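Putative oxidoreductase molybdopterin-binding subunit (Sulfolobus tokodaii, PDB 4ZOH) binds a pterin cytosine dinucleotide cofactor and probably acts as the substrate-oxidising subunit of a molybdenum hydroxylase of the xanthine dehydrogenase and aldehyde oxidase family. Local coordinates at residues 177-183 and 203-209; 23-29 and 238-242; 194-199 and 225-230; 30-34 and 84-88. All blocks are in the same frame, centred on the assembly; numbering follows the deposited sequence.

In the fold
Three of the four contacts lie on one mixed seven-stranded sheet: contact 1 at its 204-207 end, contact 4 close to its other end, and contact 2 on strand 239-241 between them. Contacts 2 and 4 are about 9 Å apart between centres and meet where strands 32-38 and 239-241 lie side by side, with Lys240 N 2.8 Å from Leu32 O. Contact 3 packs two helices against the sheet, and Leu195 and Ala229 touch the Phe181 ring of contact 1. Contact 1 also meets the loop of contact 2 through Tyr182 and Ile26. It approaches the cofactor, with the Gln208 side chain about 9 Å from the pterin cytosine dinucleotide and about 12 Å from the molybdenum.

Contact 1 (177-183 and 203-209); sequences NKLTFYS and NIRVIQP
The Tyr182 ring lies beside Ile207, the two side chains pointing the same way; CE1 of the ring is 3.5 Å from Ile207 CD1, an approach that is oblique to the ring plane. A second flat group, the Arg205 guanidinium, has a water in plane at its edge: this water accepts from Arg205 NH1 at 3.1 Å and also hydrogen-bonds Thr180 OG1. The Phe181 ring turns away from the partner strand toward Leu195 and Ala229 of the helices behind, leaving its CB against Val206 CG2.

Strands 179-183 and 204-207 run parallel and, with helix 188-199 between them, make a beta-alpha-beta unit. Five backbone bonds alternate from strand to strand. Arg205 N gives to Leu179 O at 2.9 Å, and Phe181 N to Arg205 O at the same distance; Ile207 N then bonds Phe181 O. Val206 holds CG1 anti to its own nitrogen (chi1 178°), which lays that methyl 3.4 Å from Phe181 O.

At the Lys178 end, next to the second subunit, the extended Lys178 chain crosses over Arg205 obliquely, with CE 4.0 Å from Arg205 CB. The basic ends of the two chains, Lys178 NZ and Arg205 NH1, are 4.8 Å apart and gather round acids: Lys178 pairs with Glu473 and with Glu466 of the second subunit, Arg205 NH2 with Asp471, and Arg205 NH1 also faces Glu473 in a long, weak ion pair.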
# COMPACT_ATOMS: atom_id res chain seq x y z
N ASN A 177 -2.77 3.84 -17.65
CA ASN A 177 -1.61 4.39 -18.32
C ASN A 177 -0.32 3.63 -17.92
O ASN A 177 0.57 3.36 -18.75
CB ASN A 177 -1.42 5.87 -17.94
CG ASN A 177 -0.07 6.42 -18.39
OD1 ASN A 177 0.33 6.27 -19.57
ND2 ASN A 177 0.68 7.04 -17.46
N LYS A 178 -0.21 3.35 -16.64
CA LYS A 178 1.04 2.85 -16.09
C LYS A 178 0.85 1.51 -15.33
O LYS A 178 -0.07 1.37 -14.48
CB LYS A 178 1.55 3.95 -15.23
CG LYS A 178 2.75 3.63 -14.44
CD LYS A 178 2.95 4.90 -13.63
CE LYS A 178 4.03 4.75 -12.61
NZ LYS A 178 4.19 6.13 -12.03
N LEU A 179 1.72 0.57 -15.61
CA LEU A 179 1.82 -0.66 -14.83
C LEU A 179 2.76 -0.47 -13.66
O LEU A 179 3.91 -0.13 -13.85
CB LEU A 179 2.38 -1.82 -15.66
CG LEU A 179 2.47 -3.23 -15.02
CD1 LEU A 179 1.19 -3.70 -14.41
CD2 LEU A 179 3.03 -4.21 -16.05
N THR A 180 2.27 -0.69 -12.44
CA THR A 180 3.22 -0.82 -11.28
C THR A 180 3.31 -2.30 -10.93
O THR A 180 2.27 -2.93 -10.82
CB THR A 180 2.78 0.03 -10.09
OG1 THR A 180 2.75 1.40 -10.52
CG2 THR A 180 3.75 -0.09 -8.95
N PHE A 181 4.53 -2.84 -10.84
CA PHE A 181 4.79 -4.30 -10.65
C PHE A 181 5.74 -4.53 -9.48
O PHE A 181 6.92 -4.09 -9.57
CB PHE A 181 5.50 -4.88 -11.92
CG PHE A 181 5.32 -6.40 -12.08
CD1 PHE A 181 4.17 -6.93 -12.63
CD2 PHE A 181 6.31 -7.29 -11.69
CE1 PHE A 181 3.99 -8.33 -12.75
CE2 PHE A 181 6.16 -8.67 -11.84
CZ PHE A 181 5.00 -9.19 -12.38
N TYR A 182 5.27 -5.19 -8.39
CA TYR A 182 6.16 -5.51 -7.25
C TYR A 182 6.54 -6.97 -7.43
O TYR A 182 5.69 -7.77 -7.76
CB TYR A 182 5.47 -5.39 -5.91
CG TYR A 182 4.86 -4.04 -5.57
CD1 TYR A 182 5.50 -3.19 -4.64
CD2 TYR A 182 3.64 -3.65 -6.13
CE1 TYR A 182 4.90 -2.00 -4.26
CE2 TYR A 182 3.05 -2.45 -5.77
CZ TYR A 182 3.70 -1.65 -4.85
OH TYR A 182 3.13 -0.47 -4.55
N SER A 183 7.78 -7.32 -7.16
CA SER A 183 8.14 -8.69 -7.37
C SER A 183 9.29 -9.07 -6.46
O SER A 183 10.23 -8.25 -6.22
CB SER A 183 8.56 -8.93 -8.85
OG SER A 183 8.83 -10.33 -9.10
N ASN A 203 5.91 2.48 -19.95
CA ASN A 203 5.38 3.10 -18.73
C ASN A 203 5.15 2.10 -17.61
O ASN A 203 3.99 1.76 -17.31
CB ASN A 203 4.16 3.95 -19.02
CG ASN A 203 4.54 5.39 -19.10
OD1 ASN A 203 4.64 5.93 -20.19
ND2 ASN A 203 4.82 6.01 -17.94
N ILE A 204 6.27 1.55 -17.15
CA ILE A 204 6.26 0.46 -16.19
C ILE A 204 7.19 0.90 -15.04
O ILE A 204 8.31 1.31 -15.30
CB ILE A 204 6.74 -0.84 -16.80
CG1 ILE A 204 5.89 -1.19 -18.08
CG2 ILE A 204 6.73 -1.96 -15.75
CD1 ILE A 204 6.15 -2.61 -18.58
N ARG A 205 6.64 0.93 -13.83
CA ARG A 205 7.46 1.07 -12.61
C ARG A 205 7.58 -0.32 -11.96
O ARG A 205 6.55 -1.00 -11.76
CB ARG A 205 6.72 1.99 -11.64
CG ARG A 205 7.45 2.15 -10.29
CD ARG A 205 6.60 2.97 -9.34
NE ARG A 205 7.38 3.56 -8.26
CZ ARG A 205 6.89 4.52 -7.45
NH1 ARG A 205 5.66 4.95 -7.61
NH2 ARG A 205 7.65 5.05 -6.49
N VAL A 206 8.79 -0.73 -11.59
CA VAL A 206 9.02 -1.96 -10.88
C VAL A 206 9.54 -1.63 -9.44
O VAL A 206 10.34 -0.73 -9.24
CB VAL A 206 9.93 -2.97 -11.64
CG1 VAL A 206 10.14 -4.20 -10.79
CG2 VAL A 206 9.17 -3.49 -12.91
N ILE A 207 9.06 -2.38 -8.47
CA ILE A 207 9.48 -2.24 -7.08
C ILE A 207 9.93 -3.61 -6.62
O ILE A 207 9.15 -4.56 -6.63
CB ILE A 207 8.34 -1.69 -6.19
CG1 ILE A 207 8.04 -0.24 -6.62
CG2 ILE A 207 8.73 -1.76 -4.69
CD1 ILE A 207 6.83 0.39 -5.96
N GLN A 208 11.22 -3.70 -6.26
CA GLN A 208 11.73 -4.82 -5.48
C GLN A 208 11.59 -4.46 -4.01
O GLN A 208 12.34 -3.62 -3.52
CB GLN A 208 13.17 -5.07 -5.82
CG GLN A 208 13.89 -6.14 -4.99
CD GLN A 208 15.43 -6.00 -5.15
OE1 GLN A 208 15.94 -4.89 -5.20
NE2 GLN A 208 16.12 -7.11 -5.38
N PRO A 209 10.65 -5.08 -3.30
CA PRO A 209 10.44 -4.79 -1.83
C PRO A 209 11.48 -5.70 -1.11
O PRO A 209 12.44 -6.19 -1.80
CB PRO A 209 9.01 -5.30 -1.59
CG PRO A 209 8.92 -6.50 -2.51
CD PRO A 209 9.69 -6.11 -3.78
O HOH W 1 3.31 3.79 -9.31

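Contact 2 (23-29 and 238-242); sequences VDDIELP and PLKWV
A salt-bridge network of Asp24, Glu27 and Lys240 ties the 23-29 loop, in the a/b hammerhead region, to strand 239-241 of the sheet. Lys240 is buried, and its chain bends at each of its last three torsions (chi2 76°), folding the ammonium back to the loop. There four protein oxygens and a water meet NZ. Lys240 NZ bonds Asp24 OD1 at 2.7 Å, on the anti side of the carboxylate and 22° out of its plane. From Lys240 NZ weak bonds run to Ile26 O, Asp24 O and Glu27 OE2, the last at 3.2 Å and part of a salt bridge. A water accepts from NZ and donates to Glu27 OE1. Two carboxylates and two carbonyls so placed are likely to keep the lysine charged although it is buried.

Asp24 has a second partner: its OD2 pairs with Arg88, while a methyl of Val242, CG2, rests 3.5 Å from Asp24 OD1. Residues 23-25 form a 3-10 turn, with Ile26 N bonded to Val23 O.

Farther along, the contact turns apolar. Pro238 CG packs on Leu28 CB at 3.6 Å, and the same CG lies 3.4 Å from Pro29 O.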
# COMPACT_ATOMS: atom_id res chain seq x y z
N VAL A 23 7.01 -9.12 -0.68
CA VAL A 23 5.92 -8.92 -1.67
C VAL A 23 4.55 -9.31 -1.15
O VAL A 23 3.57 -8.61 -1.43
CB VAL A 23 6.24 -9.53 -3.08
CG1 VAL A 23 6.21 -11.05 -3.07
CG2 VAL A 23 5.30 -8.91 -4.18
N ASP A 24 4.45 -10.41 -0.37
CA ASP A 24 3.13 -10.83 0.09
C ASP A 24 2.59 -10.04 1.28
O ASP A 24 1.39 -10.18 1.65
CB ASP A 24 3.06 -12.35 0.37
CG ASP A 24 1.64 -12.88 0.33
OD1 ASP A 24 0.85 -12.28 -0.44
OD2 ASP A 24 1.33 -13.91 1.01
N ASP A 25 3.44 -9.15 1.82
CA ASP A 25 3.02 -8.23 2.87
C ASP A 25 2.36 -6.98 2.29
O ASP A 25 2.00 -6.06 3.05
CB ASP A 25 4.21 -7.77 3.71
CG ASP A 25 5.03 -8.94 4.28
OD1 ASP A 25 4.49 -10.04 4.50
OD2 ASP A 25 6.22 -8.72 4.41
N ILE A 26 2.31 -6.90 0.95
CA ILE A 26 1.75 -5.72 0.27
C ILE A 26 0.37 -6.00 -0.26
O ILE A 26 0.12 -7.06 -0.78
CB ILE A 26 2.65 -5.19 -0.87
CG1 ILE A 26 4.08 -5.02 -0.33
CG2 ILE A 26 2.09 -3.84 -1.33
CD1 ILE A 26 5.11 -4.86 -1.43
N GLU A 27 -0.52 -5.03 -0.09
CA GLU A 27 -1.91 -5.13 -0.52
C GLU A 27 -2.31 -3.83 -1.22
O GLU A 27 -1.88 -2.76 -0.84
CB GLU A 27 -2.90 -5.32 0.67
CG GLU A 27 -2.84 -6.65 1.39
CD GLU A 27 -2.93 -7.84 0.46
OE1 GLU A 27 -3.55 -7.73 -0.62
OE2 GLU A 27 -2.36 -8.91 0.80
N LEU A 28 -3.18 -3.93 -2.22
CA LEU A 28 -3.81 -2.75 -2.78
C LEU A 28 -5.35 -2.95 -2.72
O LEU A 28 -5.84 -4.09 -2.55
CB LEU A 28 -3.31 -2.60 -4.21
CG LEU A 28 -1.88 -2.06 -4.30
CD1 LEU A 28 -1.29 -2.29 -5.70
CD2 LEU A 28 -1.71 -0.61 -3.78
N PRO A 29 -6.14 -1.87 -2.86
CA PRO A 29 -7.63 -1.99 -2.80
C PRO A 29 -8.13 -2.94 -3.91
O PRO A 29 -7.68 -2.84 -5.04
CB PRO A 29 -8.11 -0.57 -3.14
CG PRO A 29 -6.94 0.35 -2.86
CD PRO A 29 -5.72 -0.48 -3.22
N PRO A 238 -5.65 -4.83 -9.05
CA PRO A 238 -4.39 -5.40 -8.65
C PRO A 238 -4.49 -6.95 -8.50
O PRO A 238 -5.54 -7.47 -8.13
CB PRO A 238 -4.13 -4.76 -7.29
CG PRO A 238 -5.09 -3.59 -7.19
CD PRO A 238 -6.30 -4.05 -7.96
N LEU A 239 -3.41 -7.64 -8.84
CA LEU A 239 -3.40 -9.08 -8.97
C LEU A 239 -2.13 -9.52 -8.22
O LEU A 239 -1.01 -9.09 -8.58
CB LEU A 239 -3.22 -9.43 -10.46
CG LEU A 239 -4.29 -8.98 -11.52
CD1 LEU A 239 -3.95 -9.69 -12.85
CD2 LEU A 239 -5.75 -9.25 -11.12
N LYS A 240 -2.35 -10.34 -7.19
CA LYS A 240 -1.30 -10.91 -6.35
C LYS A 240 -1.08 -12.36 -6.76
O LYS A 240 -2.02 -13.17 -6.82
CB LYS A 240 -1.76 -10.90 -4.86
CG LYS A 240 -0.84 -11.61 -3.87
CD LYS A 240 0.43 -10.77 -3.58
CE LYS A 240 0.19 -9.50 -2.72
NZ LYS A 240 -0.26 -9.96 -1.34
N TRP A 241 0.17 -12.69 -7.04
CA TRP A 241 0.49 -14.06 -7.30
C TRP A 241 1.52 -14.56 -6.24
O TRP A 241 2.62 -13.94 -6.10
CB TRP A 241 1.16 -14.16 -8.68
CG TRP A 241 1.84 -15.52 -8.86
CD1 TRP A 241 1.26 -16.74 -8.81
CD2 TRP A 241 3.26 -15.77 -9.02
NE1 TRP A 241 2.21 -17.75 -9.02
CE2 TRP A 241 3.43 -17.17 -9.16
CE3 TRP A 241 4.38 -14.95 -9.13
CZ2 TRP A 241 4.72 -17.77 -9.36
CZ3 TRP A 241 5.65 -15.55 -9.39
CH2 TRP A 241 5.80 -16.95 -9.48
N VAL A 242 1.19 -15.64 -5.52
CA VAL A 242 2.20 -16.29 -4.65
C VAL A 242 2.07 -17.81 -4.81
O VAL A 242 1.09 -18.37 -4.43
CB VAL A 242 2.07 -15.91 -3.16
CG1 VAL A 242 3.18 -16.59 -2.32
CG2 VAL A 242 2.11 -14.40 -2.99
O HOH W 2 -3.00 -10.00 -1.84

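Contact 3 (194-199 and 225-230); sequences NLVDFL and EYALAK
Tyr226 and Phe198 form the tight part of this helix-helix contact, their rings meeting obliquely with centroids 4.8 Å apart and planes at 47°. Phe198 has CG anti to its nitrogen (chi1 176°), which swings the ring out to the other helix, where Tyr226 CB sits over one face as a CH-pi contact. Tyr226 CE1 in turn is 3.6 Å from Phe198 CB. On the sheet side, Leu195 CD2 touches both Tyr226 CD1 and Ala229 CB, 3.9 Å from each.

Toward the other end, Leu199 CD1 still reaches Ala229 CB at 4.0 Å, while its CD2 lies along Lys230 CA and CB. The looser side is at Lys230 itself, partly exposed, whose bent chain leads away. The helix segments cross at -63° with 10.5 Å between axes.

The polar link between the two segments is a water that donates to Tyr226 OH and Asn194 O; Tyr226 OH also bonds Asp289. An alanine here takes away ring and hydroxyl, and would probably open a gap beside Phe198 CB and Leu195 CD2 and leave Asp289 without this partner. The contact is therefore held mostly by dispersion, and a bridging water adds a polar link between these segments.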
# COMPACT_ATOMS: atom_id res chain seq x y z
N ASN A 194 12.67 -6.39 -18.81
CA ASN A 194 12.03 -7.59 -19.29
C ASN A 194 10.54 -7.34 -19.56
O ASN A 194 9.99 -7.80 -20.56
CB ASN A 194 12.24 -8.76 -18.35
CG ASN A 194 13.69 -9.25 -18.34
OD1 ASN A 194 14.40 -9.05 -19.33
ND2 ASN A 194 14.14 -9.89 -17.21
N LEU A 195 9.87 -6.64 -18.66
CA LEU A 195 8.46 -6.39 -18.88
C LEU A 195 8.22 -5.38 -20.04
O LEU A 195 7.34 -5.58 -20.83
CB LEU A 195 7.76 -5.98 -17.60
CG LEU A 195 7.77 -6.96 -16.45
CD1 LEU A 195 7.19 -6.25 -15.18
CD2 LEU A 195 7.03 -8.28 -16.82
N VAL A 196 9.03 -4.34 -20.15
CA VAL A 196 8.95 -3.38 -21.26
C VAL A 196 9.04 -4.16 -22.60
O VAL A 196 8.15 -3.95 -23.46
CB VAL A 196 10.03 -2.27 -21.19
CG1 VAL A 196 10.09 -1.41 -22.51
CG2 VAL A 196 9.80 -1.38 -19.95
N ASP A 197 10.03 -5.07 -22.72
CA ASP A 197 10.29 -5.87 -23.90
C ASP A 197 9.07 -6.78 -24.14
O ASP A 197 8.63 -6.90 -25.28
CB ASP A 197 11.53 -6.78 -23.85
CG ASP A 197 12.82 -6.03 -23.83
OD1 ASP A 197 12.91 -4.80 -24.11
OD2 ASP A 197 13.82 -6.70 -23.51
N PHE A 198 8.52 -7.39 -23.12
CA PHE A 198 7.45 -8.34 -23.39
C PHE A 198 6.10 -7.67 -23.71
O PHE A 198 5.34 -8.19 -24.53
CB PHE A 198 7.30 -9.30 -22.24
CG PHE A 198 6.16 -10.27 -22.36
CD1 PHE A 198 6.22 -11.36 -23.25
CD2 PHE A 198 5.05 -10.13 -21.59
CE1 PHE A 198 5.17 -12.25 -23.35
CE2 PHE A 198 3.99 -11.06 -21.65
CZ PHE A 198 4.04 -12.09 -22.56
N LEU A 199 5.82 -6.53 -23.10
CA LEU A 199 4.52 -5.91 -23.21
C LEU A 199 4.50 -4.81 -24.25
O LEU A 199 3.44 -4.41 -24.63
CB LEU A 199 4.06 -5.36 -21.85
CG LEU A 199 3.96 -6.40 -20.69
CD1 LEU A 199 3.58 -5.73 -19.38
CD2 LEU A 199 2.92 -7.45 -20.95
N GLU A 225 5.54 -14.21 -13.95
CA GLU A 225 5.64 -12.78 -13.86
C GLU A 225 5.17 -12.09 -15.16
O GLU A 225 4.44 -11.10 -15.12
CB GLU A 225 7.08 -12.34 -13.51
CG GLU A 225 7.49 -12.54 -12.01
CD GLU A 225 9.01 -12.41 -11.86
OE1 GLU A 225 9.71 -13.33 -12.25
OE2 GLU A 225 9.53 -11.41 -11.37
N TYR A 226 5.68 -12.55 -16.29
CA TYR A 226 5.13 -12.07 -17.63
C TYR A 226 3.61 -12.19 -17.73
O TYR A 226 2.95 -11.24 -18.12
CB TYR A 226 5.78 -12.86 -18.78
CG TYR A 226 7.25 -12.55 -19.00
CD1 TYR A 226 7.67 -11.25 -19.23
CD2 TYR A 226 8.19 -13.58 -18.98
CE1 TYR A 226 8.97 -10.95 -19.52
CE2 TYR A 226 9.51 -13.31 -19.28
CZ TYR A 226 9.87 -11.99 -19.57
OH TYR A 226 11.17 -11.70 -19.84
N ALA A 227 3.09 -13.32 -17.32
CA ALA A 227 1.64 -13.53 -17.39
C ALA A 227 0.87 -12.61 -16.46
O ALA A 227 -0.17 -12.03 -16.85
CB ALA A 227 1.28 -14.99 -17.13
N LEU A 228 1.37 -12.44 -15.23
CA LEU A 228 0.66 -11.61 -14.25
C LEU A 228 0.60 -10.18 -14.78
O LEU A 228 -0.42 -9.49 -14.69
CB LEU A 228 1.42 -11.62 -12.89
CG LEU A 228 0.59 -10.98 -11.78
CD1 LEU A 228 -0.61 -11.88 -11.43
CD2 LEU A 228 1.51 -10.76 -10.54
N ALA A 229 1.71 -9.76 -15.37
CA ALA A 229 1.82 -8.43 -15.84
C ALA A 229 0.84 -8.15 -17.03
O ALA A 229 0.17 -7.10 -17.08
CB ALA A 229 3.21 -8.20 -16.23
N LYS A 230 0.76 -9.11 -17.93
CA LYS A 230 -0.08 -9.03 -19.08
C LYS A 230 -1.57 -9.10 -18.62
O LYS A 230 -2.36 -8.33 -19.07
CB LYS A 230 0.24 -10.23 -19.98
CG LYS A 230 -0.80 -10.44 -21.09
CD LYS A 230 -0.52 -9.39 -22.16
CE LYS A 230 -0.68 -9.97 -23.57
NZ LYS A 230 -1.45 -8.92 -24.26
O HOH W 3 11.36 -9.77 -22.07

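Contact 4 (30-34 and 84-88); sequences GTLFV and IAKDR
Thr31 meets Lys86 through a water that donates to both carbonyls, Thr31 O and Lys86 O, at 2.7 Å each, bridging the strands where they part. Next, Leu32 crosses Ile84 at about a right angle, its CD1 3.8 Å from Ile84 CG2. Its other methyl, CD2, lies by Ala85 O.

Phe33 has the largest share of the contact. Its backbone pairs with Ala85 in both directions, Phe33 N to Ala85 O and Ala85 N to Phe33 O, each 2.9 Å and close to straight. Its ring goes to the start of helix 88-95, where Arg88 CB stands over the ring centre, 3.6 Å from the centroid in a CH-pi contact. The arginine then bends at chi3 (73°), and Phe33 CE2 comes over one face of the guanidinium, 3.6 Å from Arg88 NH2, with the two planes 43° apart. Arg88 NH1 makes a salt bridge to Asp24. Replacing Phe33 by alanine would remove that platform and would probably set the arginine chain free to turn, weakening its hold on Asp24.

Val34 makes the next, non-hydrogen-bonded pair with Ile84, and Val34 CG2 lies 4.1 Å from Ile84 CD1. Asp87 is the N-cap: OD1 accepts from Glu90 N, and OD2 bridges to a basic side chain of another protein's chain. Strand 79-85, antiparallel to 32-38, leads through this cap into helix 88-95, a strand-to-helix step within the family's a/b hammerhead domain.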
# COMPACT_ATOMS: atom_id res chain seq x y z
N GLY A 30 -9.04 -3.85 -3.57
CA GLY A 30 -9.57 -4.84 -4.50
C GLY A 30 -8.62 -5.87 -5.08
O GLY A 30 -8.92 -6.45 -6.10
N THR A 31 -7.48 -6.10 -4.44
CA THR A 31 -6.49 -7.06 -4.94
C THR A 31 -7.11 -8.43 -5.13
O THR A 31 -7.79 -8.91 -4.23
CB THR A 31 -5.30 -7.18 -3.95
OG1 THR A 31 -4.57 -5.92 -3.92
CG2 THR A 31 -4.37 -8.31 -4.44
N LEU A 32 -6.90 -9.02 -6.29
CA LEU A 32 -7.34 -10.36 -6.58
C LEU A 32 -6.15 -11.35 -6.49
O LEU A 32 -4.98 -10.93 -6.58
CB LEU A 32 -7.94 -10.43 -8.02
CG LEU A 32 -9.22 -9.61 -8.28
CD1 LEU A 32 -9.59 -9.62 -9.77
CD2 LEU A 32 -10.33 -10.24 -7.50
N PHE A 33 -6.45 -12.63 -6.28
CA PHE A 33 -5.40 -13.64 -6.17
C PHE A 33 -5.35 -14.50 -7.41
O PHE A 33 -6.40 -14.90 -7.93
CB PHE A 33 -5.55 -14.49 -4.91
CG PHE A 33 -4.31 -15.25 -4.59
CD1 PHE A 33 -4.12 -16.56 -5.10
CD2 PHE A 33 -3.25 -14.61 -3.86
CE1 PHE A 33 -2.93 -17.25 -4.84
CE2 PHE A 33 -2.05 -15.30 -3.62
CZ PHE A 33 -1.90 -16.62 -4.10
N VAL A 34 -4.13 -14.77 -7.88
CA VAL A 34 -3.84 -15.48 -9.14
C VAL A 34 -3.09 -16.78 -8.83
O VAL A 34 -2.08 -16.76 -8.11
CB VAL A 34 -3.03 -14.55 -10.08
CG1 VAL A 34 -2.61 -15.19 -11.42
CG2 VAL A 34 -3.82 -13.26 -10.38
N ILE A 84 -8.11 -16.81 -11.64
CA ILE A 84 -8.25 -15.58 -10.81
C ILE A 84 -9.43 -15.68 -9.84
O ILE A 84 -10.54 -16.11 -10.22
CB ILE A 84 -8.33 -14.32 -11.68
CG1 ILE A 84 -7.28 -14.43 -12.80
CG2 ILE A 84 -8.22 -13.04 -10.81
CD1 ILE A 84 -6.67 -13.17 -13.35
N ALA A 85 -9.20 -15.39 -8.57
CA ALA A 85 -10.31 -15.44 -7.62
C ALA A 85 -10.17 -14.34 -6.54
O ALA A 85 -9.18 -13.60 -6.51
CB ALA A 85 -10.44 -16.83 -7.00
N LYS A 86 -11.16 -14.28 -5.67
CA LYS A 86 -11.26 -13.28 -4.64
C LYS A 86 -10.15 -13.38 -3.65
O LYS A 86 -9.77 -12.37 -3.11
CB LYS A 86 -12.61 -13.45 -3.93
CG LYS A 86 -12.83 -12.77 -2.59
CD LYS A 86 -13.83 -13.55 -1.72
CE LYS A 86 -14.71 -12.61 -0.90
NZ LYS A 86 -16.13 -13.08 -0.77
N ASP A 87 -9.70 -14.61 -3.36
CA ASP A 87 -8.54 -14.84 -2.46
C ASP A 87 -7.85 -16.18 -2.73
O ASP A 87 -8.34 -16.99 -3.54
CB ASP A 87 -8.94 -14.69 -0.99
CG ASP A 87 -9.57 -15.89 -0.44
OD1 ASP A 87 -10.00 -16.81 -1.14
OD2 ASP A 87 -9.66 -15.93 0.74
N ARG A 88 -6.72 -16.43 -2.06
CA ARG A 88 -5.90 -17.60 -2.35
C ARG A 88 -6.63 -18.94 -2.16
O ARG A 88 -6.38 -19.87 -2.94
CB ARG A 88 -4.60 -17.60 -1.55
CG ARG A 88 -4.74 -17.33 -0.06
CD ARG A 88 -3.35 -16.84 0.45
NE ARG A 88 -3.08 -15.46 0.00
CZ ARG A 88 -1.85 -14.94 -0.01
NH1 ARG A 88 -0.78 -15.68 0.39
NH2 ARG A 88 -1.68 -13.70 -0.42
O HOH W 4 -10.23 -9.79 -3.66